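Local structure of kinesin-like protein (5X3E) at residues R41-T46 against V411-D416; N155-C160 against K313-T318; V102-N107 against N402-M407. The protein probably couples ATP hydrolysis to force generation and movement along microtubules as a kinesin-6 motor, its motor domain here being in the nucleotide-free state. All coordinates share one frame; numbering follows the deposited sequence.

Interaction 1 of 3, residues R41-T46 against V411-D416; sequences RLCPYT and VNPKPD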
ATOM      1  N   ARG A  41      -5.381  14.385  -6.302  1.00 57.37           N
ATOM      2  CA  ARG A  41      -4.824  15.379  -5.389  1.00 66.78           C
ATOM      3  C   ARG A  41      -3.899  16.314  -6.152  1.00 70.04           C
ATOM      4  O   ARG A  41      -2.896  15.870  -6.722  1.00 71.18           O
ATOM      5  CB  ARG A  41      -4.067  14.731  -4.230  1.00 53.90           C
ATOM      6  CG  ARG A  41      -3.491  15.765  -3.282  1.00 54.01           C
ATOM      7  CD  ARG A  41      -2.588  15.159  -2.234  1.00 48.50           C
ATOM      8  NE  ARG A  41      -2.441  16.063  -1.098  1.00 52.69           N
ATOM      9  CZ  ARG A  41      -1.642  15.839  -0.062  1.00 57.44           C
ATOM     10  NH1 ARG A  41      -0.906  14.738  -0.019  1.00 63.36           N
ATOM     11  NH2 ARG A  41      -1.577  16.718   0.929  1.00 52.81           N
ATOM     12  N   LEU A  42      -4.225  17.607  -6.133  1.00 62.40           N
ATOM     13  CA  LEU A  42      -3.387  18.616  -6.765  1.00 65.54           C
ATOM     14  C   LEU A  42      -2.289  19.064  -5.801  1.00 70.03           C
ATOM     15  O   LEU A  42      -2.555  19.319  -4.620  1.00 74.64           O
ATOM     16  CB  LEU A  42      -4.229  19.831  -7.170  1.00 74.78           C
ATOM     17  CG  LEU A  42      -5.529  19.661  -7.965  1.00 71.88           C
ATOM     18  CD1 LEU A  42      -5.955  20.997  -8.575  1.00 76.73           C
ATOM     19  CD2 LEU A  42      -5.444  18.581  -9.013  1.00 67.08           C
ATOM     20  N   CYS A  43      -1.067  19.162  -6.298  1.00 67.47           N
ATOM     21  CA  CYS A  43       0.003  19.689  -5.467  1.00 78.04           C
ATOM     22  C   CYS A  43       0.009  21.218  -5.536  1.00 81.17           C
ATOM     23  O   CYS A  43      -0.628  21.811  -6.411  1.00 84.54           O
ATOM     24  CB  CYS A  43       1.347  19.129  -5.921  1.00 68.71           C
ATOM     25  SG  CYS A  43       1.715  19.487  -7.630  1.00 87.55           S
ATOM     26  N   PRO A  44       0.703  21.886  -4.611  1.00 76.63           N
ATOM     27  CA  PRO A  44       0.779  23.353  -4.677  1.00 87.60           C
ATOM     28  C   PRO A  44       1.397  23.834  -5.987  1.00 98.06           C
ATOM     29  O   PRO A  44       2.374  23.267  -6.482  1.00106.08           O
ATOM     30  CB  PRO A  44       1.648  23.719  -3.467  1.00 95.16           C
ATOM     31  CG  PRO A  44       2.305  22.428  -3.040  1.00 85.37           C
ATOM     32  CD  PRO A  44       1.306  21.374  -3.368  1.00 73.47           C
ATOM     33  N   TYR A  45       0.802  24.888  -6.551  1.00102.46           N
ATOM     34  CA  TYR A  45       1.237  25.471  -7.820  1.00104.80           C
ATOM     35  C   TYR A  45       1.112  26.988  -7.750  1.00114.45           C
ATOM     36  O   TYR A  45      -0.003  27.518  -7.697  1.00119.76           O
ATOM     37  CB  TYR A  45       0.426  24.920  -8.992  1.00103.56           C
ATOM     38  CG  TYR A  45       0.663  25.658 -10.290  1.00112.27           C
ATOM     39  CD1 TYR A  45       1.925  25.710 -10.864  1.00112.14           C
ATOM     40  CD2 TYR A  45      -0.379  26.304 -10.944  1.00113.86           C
ATOM     41  CE1 TYR A  45       2.145  26.385 -12.045  1.00112.56           C
ATOM     42  CE2 TYR A  45      -0.170  26.979 -12.128  1.00119.13           C
ATOM     43  CZ  TYR A  45       1.094  27.014 -12.676  1.00121.92           C
ATOM     44  OH  TYR A  45       1.304  27.691 -13.855  1.00128.61           O
ATOM     45  N   THR A  46       2.249  27.681  -7.750  1.00119.61           N
ATOM     46  CA  THR A  46       2.277  29.143  -7.670  1.00118.86           C
ATOM     47  C   THR A  46       2.470  29.770  -9.053  1.00123.85           C
ATOM     48  O   THR A  46       3.436  30.490  -9.309  1.00131.61           O
ATOM     49  CB  THR A  46       3.377  29.592  -6.712  1.00125.62           C
ATOM     50  OG1 THR A  46       4.652  29.190  -7.229  1.00130.36           O
ATOM     51  CG2 THR A  46       3.177  28.958  -5.344  1.00121.57           C
ATOM     52  N   VAL A 411      -1.424  14.823  -9.344  1.00 74.07           N
ATOM     53  CA  VAL A 411      -1.172  15.554 -10.583  1.00 76.35           C
ATOM     54  C   VAL A 411      -0.626  16.937 -10.253  1.00 74.83           C
ATOM     55  O   VAL A 411      -1.018  17.554  -9.258  1.00 85.90           O
ATOM     56  CB  VAL A 411      -2.431  15.671 -11.466  1.00 77.16           C
ATOM     57  CG1 VAL A 411      -2.819  14.317 -12.050  1.00 70.38           C
ATOM     58  CG2 VAL A 411      -3.569  16.252 -10.680  1.00 71.02           C
ATOM     59  N   ASN A 412       0.292  17.421 -11.093  1.00 75.37           N
ATOM     60  CA  ASN A 412       0.842  18.755 -10.940  1.00 80.43           C
ATOM     61  C   ASN A 412       0.134  19.714 -11.881  1.00 91.53           C
ATOM     62  O   ASN A 412       0.106  19.467 -13.096  1.00 90.08           O
ATOM     63  CB  ASN A 412       2.342  18.754 -11.215  1.00 83.66           C
ATOM     64  CG  ASN A 412       3.031  20.018 -10.716  1.00 87.96           C
ATOM     65  OD1 ASN A 412       2.522  21.126 -10.882  1.00 88.69           O
ATOM     66  ND2 ASN A 412       4.184  19.849 -10.080  1.00 86.96           N
ATOM     67  N   PRO A 413      -0.458  20.800 -11.371  1.00 91.91           N
ATOM     68  CA  PRO A 413      -1.155  21.753 -12.253  1.00 84.82           C
ATOM     69  C   PRO A 413      -0.229  22.559 -13.147  1.00 94.96           C
ATOM     70  O   PRO A 413      -0.729  23.326 -13.982  1.00112.26           O
ATOM     71  CB  PRO A 413      -1.894  22.675 -11.267  1.00 80.26           C
ATOM     72  CG  PRO A 413      -1.867  21.954  -9.946  1.00 93.11           C
ATOM     73  CD  PRO A 413      -0.603  21.158  -9.952  1.00 91.95           C
ATOM     74  N   LYS A 414       1.085  22.432 -12.992  1.00 96.08           N
ATOM     75  CA  LYS A 414       2.009  23.191 -13.823  1.00100.09           C
ATOM     76  C   LYS A 414       1.778  22.856 -15.297  1.00 95.11           C
ATOM     77  O   LYS A 414       1.553  21.688 -15.637  1.00 93.62           O
ATOM     78  CB  LYS A 414       3.455  22.897 -13.417  1.00104.09           C
ATOM     79  CG  LYS A 414       4.345  24.135 -13.397  1.00131.17           C
ATOM     80  CD  LYS A 414       5.691  23.888 -12.731  1.00136.71           C
ATOM     81  CE  LYS A 414       6.511  25.176 -12.684  1.00129.88           C
ATOM     82  NZ  LYS A 414       7.817  24.998 -11.991  1.00127.73           N
ATOM     83  N   PRO A 415       1.821  23.847 -16.194  1.00 98.61           N
ATOM     84  CA  PRO A 415       1.561  23.560 -17.615  1.00108.56           C
ATOM     85  C   PRO A 415       2.589  22.640 -18.242  1.00111.27           C
ATOM     86  O   PRO A 415       2.330  22.088 -19.317  1.00111.99           O
ATOM     87  CB  PRO A 415       1.590  24.950 -18.261  1.00105.51           C
ATOM     88  CG  PRO A 415       2.532  25.715 -17.404  1.00106.84           C
ATOM     89  CD  PRO A 415       2.267  25.237 -15.997  1.00101.90           C
ATOM     90  N   ASP A 416       3.751  22.474 -17.611  1.00111.83           N
ATOM     91  CA  ASP A 416       4.757  21.556 -18.128  1.00117.34           C
ATOM     92  C   ASP A 416       4.257  20.116 -18.104  1.00114.79           C
ATOM     93  O   ASP A 416       4.543  19.336 -19.021  1.00122.20           O
ATOM     94  CB  ASP A 416       6.039  21.689 -17.311  1.00119.83           C
ATOM     95  CG  ASP A 416       6.729  23.008 -17.539  1.00127.01           C
ATOM     96  OD1 ASP A 416       6.397  23.682 -18.537  1.00145.15           O
ATOM     97  OD2 ASP A 416       7.578  23.383 -16.705  1.00125.20           O
TER

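Interaction 2 of 3, residues N155-C160 against K313-T318; sequences NRVEKC and KSVYPT. With SO4 (sulfate ion), chain F; SO4 (sulfate ion), chain D.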
ATOM      1  N   ASN A 155      -5.321  -6.332  22.408  1.00 51.25           N
ATOM      2  CA  ASN A 155      -4.825  -7.696  22.590  1.00 48.48           C
ATOM      3  C   ASN A 155      -3.631  -7.974  21.681  1.00 48.63           C
ATOM      4  O   ASN A 155      -3.481  -9.070  21.138  1.00 70.82           O
ATOM      5  CB  ASN A 155      -5.930  -8.726  22.351  1.00 44.04           C
ATOM      6  CG  ASN A 155      -7.091  -8.571  23.311  1.00 42.08           C
ATOM      7  OD1 ASN A 155      -6.965  -7.942  24.360  1.00 61.42           O
ATOM      8  ND2 ASN A 155      -8.228  -9.167  22.962  1.00 40.32           N
ATOM      9  N   ARG A 156      -2.777  -6.971  21.507  1.00 48.09           N
ATOM     10  CA  ARG A 156      -1.533  -7.168  20.776  1.00 55.39           C
ATOM     11  C   ARG A 156      -0.583  -7.979  21.651  1.00 46.94           C
ATOM     12  O   ARG A 156      -0.277  -7.575  22.775  1.00 63.96           O
ATOM     13  CB  ARG A 156      -0.897  -5.824  20.429  1.00 54.14           C
ATOM     14  CG  ARG A 156      -0.007  -5.849  19.202  1.00 56.87           C
ATOM     15  CD  ARG A 156       0.945  -4.667  19.187  1.00 59.79           C
ATOM     16  NE  ARG A 156       2.006  -4.888  20.162  1.00 62.39           N
ATOM     17  CZ  ARG A 156       2.139  -4.247  21.314  1.00 79.03           C
ATOM     18  NH1 ARG A 156       1.276  -3.303  21.674  1.00100.51           N
ATOM     19  NH2 ARG A 156       3.151  -4.559  22.111  1.00 85.78           N
ATOM     20  N   VAL A 157      -0.127  -9.123  21.160  1.00 49.94           N
ATOM     21  CA  VAL A 157       0.732  -9.967  21.985  1.00 52.43           C
ATOM     22  C   VAL A 157       2.205  -9.643  21.802  1.00 47.77           C
ATOM     23  O   VAL A 157       2.592  -8.915  20.883  1.00 50.09           O
ATOM     24  CB  VAL A 157       0.497 -11.462  21.713  1.00 56.39           C
ATOM     25  CG1 VAL A 157      -0.700 -11.900  22.439  1.00 57.55           C
ATOM     26  CG2 VAL A 157       0.333 -11.719  20.219  1.00 49.67           C
ATOM     27  N   GLU A 158       3.034 -10.208  22.673  1.00 53.76           N
ATOM     28  CA  GLU A 158       4.470 -10.088  22.530  1.00 53.74           C
ATOM     29  C   GLU A 158       4.930 -10.821  21.273  1.00 55.11           C
ATOM     30  O   GLU A 158       4.190 -11.607  20.658  1.00 63.26           O
ATOM     31  CB  GLU A 158       5.178 -10.671  23.749  1.00 63.54           C
ATOM     32  CG  GLU A 158       4.747 -10.048  25.070  1.00 77.68           C
ATOM     33  CD  GLU A 158       5.191 -10.861  26.275  1.00104.57           C
ATOM     34  OE1 GLU A 158       5.251 -12.111  26.185  1.00110.37           O
ATOM     35  OE2 GLU A 158       5.496 -10.237  27.308  1.00115.59           O
ATOM     36  N   LYS A 159       6.179 -10.560  20.905  1.00 54.15           N
ATOM     37  CA  LYS A 159       6.746 -11.113  19.691  1.00 52.48           C
ATOM     38  C   LYS A 159       7.002 -12.609  19.838  1.00 53.00           C
ATOM     39  O   LYS A 159       7.068 -13.155  20.945  1.00 54.95           O
ATOM     40  CB  LYS A 159       8.059 -10.403  19.355  1.00 54.16           C
ATOM     41  CG  LYS A 159       7.899  -8.951  18.942  1.00 53.63           C
ATOM     42  CD  LYS A 159       9.257  -8.378  18.589  1.00 59.80           C
ATOM     43  CE  LYS A 159       9.176  -6.944  18.115  1.00 61.61           C
ATOM     44  NZ  LYS A 159      10.527  -6.422  17.771  1.00 89.81           N
ATOM     45  N   CYS A 160       7.119 -13.269  18.687  1.00 54.75           N
ATOM     46  CA  CYS A 160       7.508 -14.667  18.552  1.00 49.87           C
ATOM     47  C   CYS A 160       6.462 -15.639  19.077  1.00 57.18           C
ATOM     48  O   CYS A 160       6.752 -16.836  19.203  1.00 62.33           O
ATOM     49  CB  CYS A 160       8.862 -14.938  19.217  1.00 53.96           C
ATOM     50  SG  CYS A 160      10.127 -13.719  18.766  1.00 57.38           S
ATOM     51  N   LYS A 313      -4.598 -15.798  32.739  1.00 82.44           N
ATOM     52  CA  LYS A 313      -4.464 -14.392  33.110  1.00 64.40           C
ATOM     53  C   LYS A 313      -3.723 -13.575  32.062  1.00 51.20           C
ATOM     54  O   LYS A 313      -3.655 -12.348  32.188  1.00 51.70           O
ATOM     55  CB  LYS A 313      -3.732 -14.256  34.446  1.00 60.26           C
ATOM     56  CG  LYS A 313      -4.610 -14.437  35.668  1.00 63.68           C
ATOM     57  CD  LYS A 313      -5.460 -13.202  35.923  1.00 80.45           C
ATOM     58  CE  LYS A 313      -6.630 -13.511  36.842  1.00 80.71           C
ATOM     59  NZ  LYS A 313      -6.290 -14.553  37.842  1.00 87.93           N
ATOM     60  N   SER A 314      -3.177 -14.208  31.038  1.00 55.70           N
ATOM     61  CA  SER A 314      -2.413 -13.493  30.033  1.00 57.03           C
ATOM     62  C   SER A 314      -3.261 -13.267  28.788  1.00 55.99           C
ATOM     63  O   SER A 314      -4.403 -13.721  28.684  1.00 52.65           O
ATOM     64  CB  SER A 314      -1.130 -14.256  29.691  1.00 62.95           C
ATOM     65  OG  SER A 314      -1.423 -15.531  29.149  1.00 90.34           O
ATOM     66  N   VAL A 315      -2.691 -12.525  27.849  1.00 61.34           N
ATOM     67  CA  VAL A 315      -3.288 -12.303  26.543  1.00 54.32           C
ATOM     68  C   VAL A 315      -2.574 -13.232  25.575  1.00 68.51           C
ATOM     69  O   VAL A 315      -1.409 -13.009  25.234  1.00 59.43           O
ATOM     70  CB  VAL A 315      -3.167 -10.839  26.110  1.00 40.54           C
ATOM     71  CG1 VAL A 315      -3.841 -10.630  24.762  1.00 40.60           C
ATOM     72  CG2 VAL A 315      -3.758  -9.936  27.169  1.00 41.06           C
ATOM     73  N   TYR A 316      -3.249 -14.298  25.160  1.00 66.12           N
ATOM     74  CA  TYR A 316      -2.603 -15.336  24.375  1.00 55.51           C
ATOM     75  C   TYR A 316      -3.616 -15.948  23.425  1.00 59.61           C
ATOM     76  O   TYR A 316      -4.801 -16.044  23.765  1.00 52.67           O
ATOM     77  CB  TYR A 316      -1.994 -16.415  25.280  1.00 63.48           C
ATOM     78  CG  TYR A 316      -0.726 -17.001  24.724  1.00 57.97           C
ATOM     79  CD1 TYR A 316       0.488 -16.343  24.882  1.00 48.99           C
ATOM     80  CD2 TYR A 316      -0.735 -18.212  24.043  1.00 62.15           C
ATOM     81  CE1 TYR A 316       1.653 -16.870  24.370  1.00 59.89           C
ATOM     82  CE2 TYR A 316       0.431 -18.748  23.527  1.00 60.02           C
ATOM     83  CZ  TYR A 316       1.620 -18.068  23.697  1.00 55.58           C
ATOM     84  OH  TYR A 316       2.785 -18.576  23.190  1.00 66.04           O
ATOM     85  N   PRO A 317      -3.190 -16.367  22.238  1.00 57.43           N
ATOM     86  CA  PRO A 317      -4.107 -17.042  21.318  1.00 46.99           C
ATOM     87  C   PRO A 317      -4.313 -18.499  21.701  1.00 53.32           C
ATOM     88  O   PRO A 317      -3.517 -19.104  22.422  1.00 54.32           O
ATOM     89  CB  PRO A 317      -3.385 -16.937  19.970  1.00 50.86           C
ATOM     90  CG  PRO A 317      -1.938 -16.949  20.347  1.00 43.10           C
ATOM     91  CD  PRO A 317      -1.866 -16.146  21.626  1.00 49.69           C
ATOM     92  N   THR A 318      -5.408 -19.058  21.193  1.00 51.66           N
ATOM     93  CA  THR A 318      -5.565 -20.505  21.215  1.00 51.45           C
ATOM     94  C   THR A 318      -4.486 -21.132  20.335  1.00 51.99           C
ATOM     95  O   THR A 318      -4.077 -20.563  19.318  1.00 51.74           O
ATOM     96  CB  THR A 318      -6.954 -20.902  20.714  1.00 62.41           C
ATOM     97  OG1 THR A 318      -7.171 -20.358  19.408  1.00 70.02           O
ATOM     98  CG2 THR A 318      -8.024 -20.360  21.654  1.00 60.06           C
TER
HETATM   99  S   SO4 F 504       7.903  -7.691  22.546  1.00 66.71           S
HETATM  100  O1  SO4 F 504       8.487  -7.744  23.880  1.00 90.00           O
HETATM  101  O2  SO4 F 504       6.763  -6.782  22.532  1.00 45.44           O
HETATM  102  O3  SO4 F 504       8.923  -7.223  21.608  1.00 93.50           O
HETATM  103  O4  SO4 F 504       7.451  -9.027  22.177  1.00 84.01           O
HETATM  104  S   SO4 D 502      -7.127 -17.778  34.946  1.00 42.82           S
HETATM  105  O1  SO4 D 502      -6.555 -16.619  35.610  1.00 46.73           O
HETATM  106  O2  SO4 D 502      -8.171 -18.286  35.822  1.00 85.10           O
HETATM  107  O3  SO4 D 502      -6.149 -18.829  34.713  1.00 51.41           O
HETATM  108  O4  SO4 D 502      -7.695 -17.360  33.676  1.00 71.46           O

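Interaction 3 of 3, residues V102-N107 against N402-M407; sequences VDLILN and NGKIRM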
ATOM      1  N   VAL A 102      -8.952   5.925   6.332  1.00 50.57           N
ATOM      2  CA  VAL A 102      -9.650   5.511   7.549  1.00 41.68           C
ATOM      3  C   VAL A 102     -10.574   4.335   7.261  1.00 47.16           C
ATOM      4  O   VAL A 102     -10.667   3.391   8.057  1.00 63.66           O
ATOM      5  CB  VAL A 102     -10.403   6.703   8.177  1.00 51.02           C
ATOM      6  CG1 VAL A 102     -11.471   6.225   9.154  1.00 41.08           C
ATOM      7  CG2 VAL A 102      -9.427   7.615   8.898  1.00 42.22           C
ATOM      8  N   ASP A 103     -11.258   4.353   6.114  1.00 50.38           N
ATOM      9  CA  ASP A 103     -12.146   3.240   5.783  1.00 53.00           C
ATOM     10  C   ASP A 103     -11.363   1.975   5.439  1.00 59.22           C
ATOM     11  O   ASP A 103     -11.881   0.865   5.602  1.00 60.58           O
ATOM     12  CB  ASP A 103     -13.087   3.626   4.637  1.00 43.94           C
ATOM     13  CG  ASP A 103     -12.355   3.885   3.329  1.00 51.13           C
ATOM     14  OD1 ASP A 103     -12.988   3.761   2.259  1.00 60.93           O
ATOM     15  OD2 ASP A 103     -11.144   4.197   3.365  1.00 55.52           O
ATOM     16  N   LEU A 104     -10.125   2.116   4.961  1.00 54.66           N
ATOM     17  CA  LEU A 104      -9.298   0.933   4.736  1.00 45.62           C
ATOM     18  C   LEU A 104      -8.849   0.327   6.057  1.00 48.18           C
ATOM     19  O   LEU A 104      -8.804  -0.901   6.199  1.00 45.94           O
ATOM     20  CB  LEU A 104      -8.085   1.281   3.871  1.00 43.42           C
ATOM     21  CG  LEU A 104      -8.372   2.038   2.573  1.00 40.75           C
ATOM     22  CD1 LEU A 104      -7.114   2.160   1.719  1.00 40.77           C
ATOM     23  CD2 LEU A 104      -9.518   1.391   1.802  1.00 43.25           C
ATOM     24  N   ILE A 105      -8.509   1.169   7.036  1.00 54.81           N
ATOM     25  CA  ILE A 105      -8.148   0.647   8.351  1.00 50.32           C
ATOM     26  C   ILE A 105      -9.351  -0.008   9.013  1.00 52.40           C
ATOM     27  O   ILE A 105      -9.231  -1.065   9.642  1.00 47.40           O
ATOM     28  CB  ILE A 105      -7.559   1.755   9.234  1.00 46.69           C
ATOM     29  CG1 ILE A 105      -6.298   2.344   8.593  1.00 40.84           C
ATOM     30  CG2 ILE A 105      -7.262   1.197  10.612  1.00 33.74           C
ATOM     31  CD1 ILE A 105      -5.808   3.614   9.283  1.00 42.42           C
ATOM     32  N   LEU A 106     -10.532   0.599   8.873  1.00 42.67           N
ATOM     33  CA  LEU A 106     -11.739  -0.046   9.374  1.00 47.34           C
ATOM     34  C   LEU A 106     -11.942  -1.402   8.707  1.00 52.27           C
ATOM     35  O   LEU A 106     -12.368  -2.365   9.357  1.00 50.97           O
ATOM     36  CB  LEU A 106     -12.950   0.862   9.157  1.00 43.94           C
ATOM     37  CG  LEU A 106     -12.967   2.146   9.991  1.00 64.52           C
ATOM     38  CD1 LEU A 106     -14.126   3.048   9.584  1.00 59.43           C
ATOM     39  CD2 LEU A 106     -13.023   1.826  11.478  1.00 68.70           C
ATOM     40  N   ASN A 107     -11.644  -1.494   7.408  1.00 57.00           N
ATOM     41  CA  ASN A 107     -11.655  -2.789   6.734  1.00 52.30           C
ATOM     42  C   ASN A 107     -10.690  -3.762   7.399  1.00 42.55           C
ATOM     43  O   ASN A 107     -11.054  -4.904   7.707  1.00 41.43           O
ATOM     44  CB  ASN A 107     -11.302  -2.615   5.256  1.00 54.20           C
ATOM     45  CG  ASN A 107     -12.523  -2.554   4.369  1.00 86.28           C
ATOM     46  OD1 ASN A 107     -13.544  -3.178   4.655  1.00108.50           O
ATOM     47  ND2 ASN A 107     -12.425  -1.801   3.283  1.00 98.94           N
ATOM     48  N   ASN A 402     -11.693  -8.750  -4.905  1.00 58.98           N
ATOM     49  CA  ASN A 402     -11.613  -9.173  -3.513  1.00 67.89           C
ATOM     50  C   ASN A 402     -10.903  -8.087  -2.716  1.00 58.40           C
ATOM     51  O   ASN A 402      -9.727  -7.803  -2.959  1.00 62.86           O
ATOM     52  CB  ASN A 402     -10.895 -10.512  -3.355  1.00 87.57           C
ATOM     53  CG  ASN A 402     -10.978 -11.044  -1.932  1.00114.92           C
ATOM     54  OD1 ASN A 402     -10.041 -10.906  -1.144  1.00126.56           O
ATOM     55  ND2 ASN A 402     -12.113 -11.647  -1.595  1.00120.15           N
ATOM     56  N   GLY A 403     -11.615  -7.492  -1.774  1.00 60.99           N
ATOM     57  CA  GLY A 403     -11.088  -6.400  -0.980  1.00 62.78           C
ATOM     58  C   GLY A 403     -11.495  -5.050  -1.532  1.00 62.67           C
ATOM     59  O   GLY A 403     -12.341  -4.928  -2.422  1.00 77.65           O
ATOM     60  N   LYS A 404     -10.845  -4.016  -1.007  1.00 63.45           N
ATOM     61  CA  LYS A 404     -11.141  -2.634  -1.362  1.00 64.03           C
ATOM     62  C   LYS A 404      -9.921  -1.975  -1.990  1.00 57.61           C
ATOM     63  O   LYS A 404      -8.819  -2.052  -1.436  1.00 60.14           O
ATOM     64  CB  LYS A 404     -11.592  -1.847  -0.126  1.00 54.80           C
ATOM     65  CG  LYS A 404     -11.756  -0.360  -0.346  1.00 73.85           C
ATOM     66  CD  LYS A 404     -13.007  -0.028  -1.140  1.00 85.11           C
ATOM     67  CE  LYS A 404     -13.223   1.479  -1.184  1.00 83.59           C
ATOM     68  NZ  LYS A 404     -14.511   1.859  -1.823  1.00 88.36           N
ATOM     69  N   ILE A 405     -10.112  -1.343  -3.145  1.00 51.11           N
ATOM     70  CA  ILE A 405      -9.041  -0.665  -3.867  1.00 52.93           C
ATOM     71  C   ILE A 405      -9.354   0.824  -3.906  1.00 51.17           C
ATOM     72  O   ILE A 405     -10.463   1.222  -4.286  1.00 59.35           O
ATOM     73  CB  ILE A 405      -8.869  -1.210  -5.298  1.00 54.38           C
ATOM     74  CG1 ILE A 405      -8.657  -2.719  -5.296  1.00 56.21           C
ATOM     75  CG2 ILE A 405      -7.703  -0.520  -5.999  1.00 52.48           C
ATOM     76  CD1 ILE A 405      -8.488  -3.281  -6.693  1.00 51.30           C
ATOM     77  N   ARG A 406      -8.388   1.647  -3.509  1.00 47.01           N
ATOM     78  CA  ARG A 406      -8.481   3.089  -3.706  1.00 55.91           C
ATOM     79  C   ARG A 406      -7.213   3.573  -4.392  1.00 53.81           C
ATOM     80  O   ARG A 406      -6.103   3.284  -3.932  1.00 51.38           O
ATOM     81  CB  ARG A 406      -8.689   3.844  -2.383  1.00 41.59           C
ATOM     82  CG  ARG A 406      -8.646   5.362  -2.544  1.00 44.60           C
ATOM     83  CD  ARG A 406      -9.228   6.125  -1.346  1.00 54.08           C
ATOM     84  NE  ARG A 406     -10.639   5.826  -1.109  1.00 53.49           N
ATOM     85  CZ  ARG A 406     -11.099   5.177  -0.043  1.00 54.41           C
ATOM     86  NH1 ARG A 406     -10.262   4.766   0.900  1.00 54.86           N
ATOM     87  NH2 ARG A 406     -12.398   4.947   0.088  1.00 49.22           N
ATOM     88  N   MET A 407      -7.380   4.332  -5.470  1.00 51.73           N
ATOM     89  CA  MET A 407      -6.258   4.904  -6.196  1.00 55.42           C
ATOM     90  C   MET A 407      -6.241   6.414  -6.001  1.00 56.52           C
ATOM     91  O   MET A 407      -7.275   7.082  -6.139  1.00 59.48           O
ATOM     92  CB  MET A 407      -6.331   4.559  -7.686  1.00 64.62           C
ATOM     93  CG  MET A 407      -5.198   5.161  -8.503  1.00 80.00           C
ATOM     94  SD  MET A 407      -4.665   4.092  -9.853  1.00 88.57           S
ATOM     95  CE  MET A 407      -6.219   3.312 -10.275  1.00 94.38           C
TER

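Interaction 1 of 3, residues R41-T46 against V411-D416
Y45 lays its ring along the turn formed by P413, K414 and P415. Its CG is anti to the backbone N (chi1 170°), and K414 CA stands over the face, 4.1 Å from the centroid of the Y45 ring, in a CH-pi contact. The K414 side chain crosses that of Y45 at about a right angle, so that its CG comes within 3.4 Å of Y45 CE1, while the rest of the lysine runs on, extended, away from the contact. P413 slides past Y45, its CG 3.9 Å from Y45 CB. C43 SG, in the crowded position between backbone N and carbonyl carbon (chi1 58°), abuts the carboxamide of N412, 3.4 Å from its CG. Behind these contacts lies the end of a parallel strand pair, 37-42 beside 404-411, in the central sheet of the kinesin motor domain, a P-loop NTPase fold. V411 N donates almost straight (167°) to R41 O at 3.2 Å, and C43 N returns a weak bond to V411 O. On one face of the sheet L42 and V411 point the same way, CD2 of L42 touching CG2 of V411 at 3.4 Å. N412 OD1 accepts K414 N at 2.9 Å in an Asx turn that probably helps hold K414 against the tyrosine. N412 ND2 reaches G123 O in the probable P-loop, and R41 turns its guanidinium away to T129 and Q93.

Interaction 2 of 3, residues N155-C160 against K313-T318
Apolar contact carries most of this meeting of two irregular loops. V157 and V315 both direct their side chains toward the opposing segment, and their CG1 atoms approach to 4.1 Å. V315 CG1, placed anti to its own backbone N (chi1 -178°), also reaches N155, which it crosses at about a right angle, 3.7 Å from CB. V157 CG1 further lies against the backbone carbonyl of V315 and comes to 4.5 Å from P317 CD. V214 of strand 213-225 touches N155, V157, V315 and P317 alike, and F162 adds to the packing around V157 and P317.

No hydrogen bond joins the two segments; each is held from outside. N155 and V157 make backbone bonds to C215, N155 ND2 donates to M213 O, and on the other loop Y316 OH is bonded to R173 O.

Ionic partners complete the surroundings. The backbone N of K159 donates to O4 of the chain F sulfate at 2.4 Å, and K313 NZ meets O1 of the chain D sulfate at 3.1 Å; both ions probably come from the crystallisation liquor. E158 and K159 have salt-bridge partners in R182 and E269.

The contact is peripheral loop packing of the kinesin motor domain: the link leading from helix 141-152 to strand 162-165 rests, over strand 213-225, against the long connection between the antiparallel neighbours 296-307 and 325-333.

Interaction 3 of 3, residues V102-N107 against N402-M407
The carboxylate of D103 and the guanidinium of R406 meet tip to tip and nearly coplanar, their planes 27° apart. D103 CG lies in the guanidinium plane at its edge, and the arginine grips end-on with two nitrogens, one to each oxygen. NH2 of R406 donates to OD1 of D103 at 2.5 Å and 168°, while NH1 of R406 donates to OD2 of D103 at 2.7 Å; both oxygens use their syn lone pairs. The D103 carboxylate comes from the crowded rotamer, between backbone N and carbonyl carbon, and R406 leaves the strand extended before bending at chi3. L104 CD2 approaches obliquely, 3.6 Å from R406 NH1. L104 CD2 also packs 3.6 Å from K404 CG, the two side chains crossing at about a right angle, and N107 similarly lies across the lysine chain near its CB.

Segment 102-107 of helix 93-109 runs over strand 404-407 nearly antiparallel to it (160°), with their axes 9.9 Å apart, the helix being one of those flanking the central sheet of the kinesin motor fold. Alternate strand residues K404 and R406 face the helix, and L104 continues inward to L116 and L329 of neighbouring strands.

R406 is buried; E37 holds its NE in a second salt bridge, so that two carboxylates would probably balance its charge, and NH1 also bonds T100 O where the helix is kinked, the N atoms of D103 and L104 having no bond to the preceding turn. An alanine in place of D103 would remove both oxygens that grip R406 and would probably leave its guanidinium less firmly fixed in this buried place. K404 NZ, 4.8 Å from D103 OD1, is instead bonded to S35 O.

How the interactions relate
Interactions 1 and 3 share strand 404-411. Interaction 3, a buried contact about 10 Å from the chain's centre, lies where that strand begins and a helix covers it; interaction 1, partly buried, lies where it ends beside strand 37-42, about 27 Å away between centres. Interaction 2 is set on the opposite side of the chain's centre from interaction 1, about 48 Å between centres, and joins loops at the far edge. The chemistry follows place: a salt bridge to a buried arginine in 102-107/402-407, backbone pairing giving way to aromatic and proline packing in 41-46/411-416, and sparse valine contacts, with ions bound outside, in 155-160/313-318.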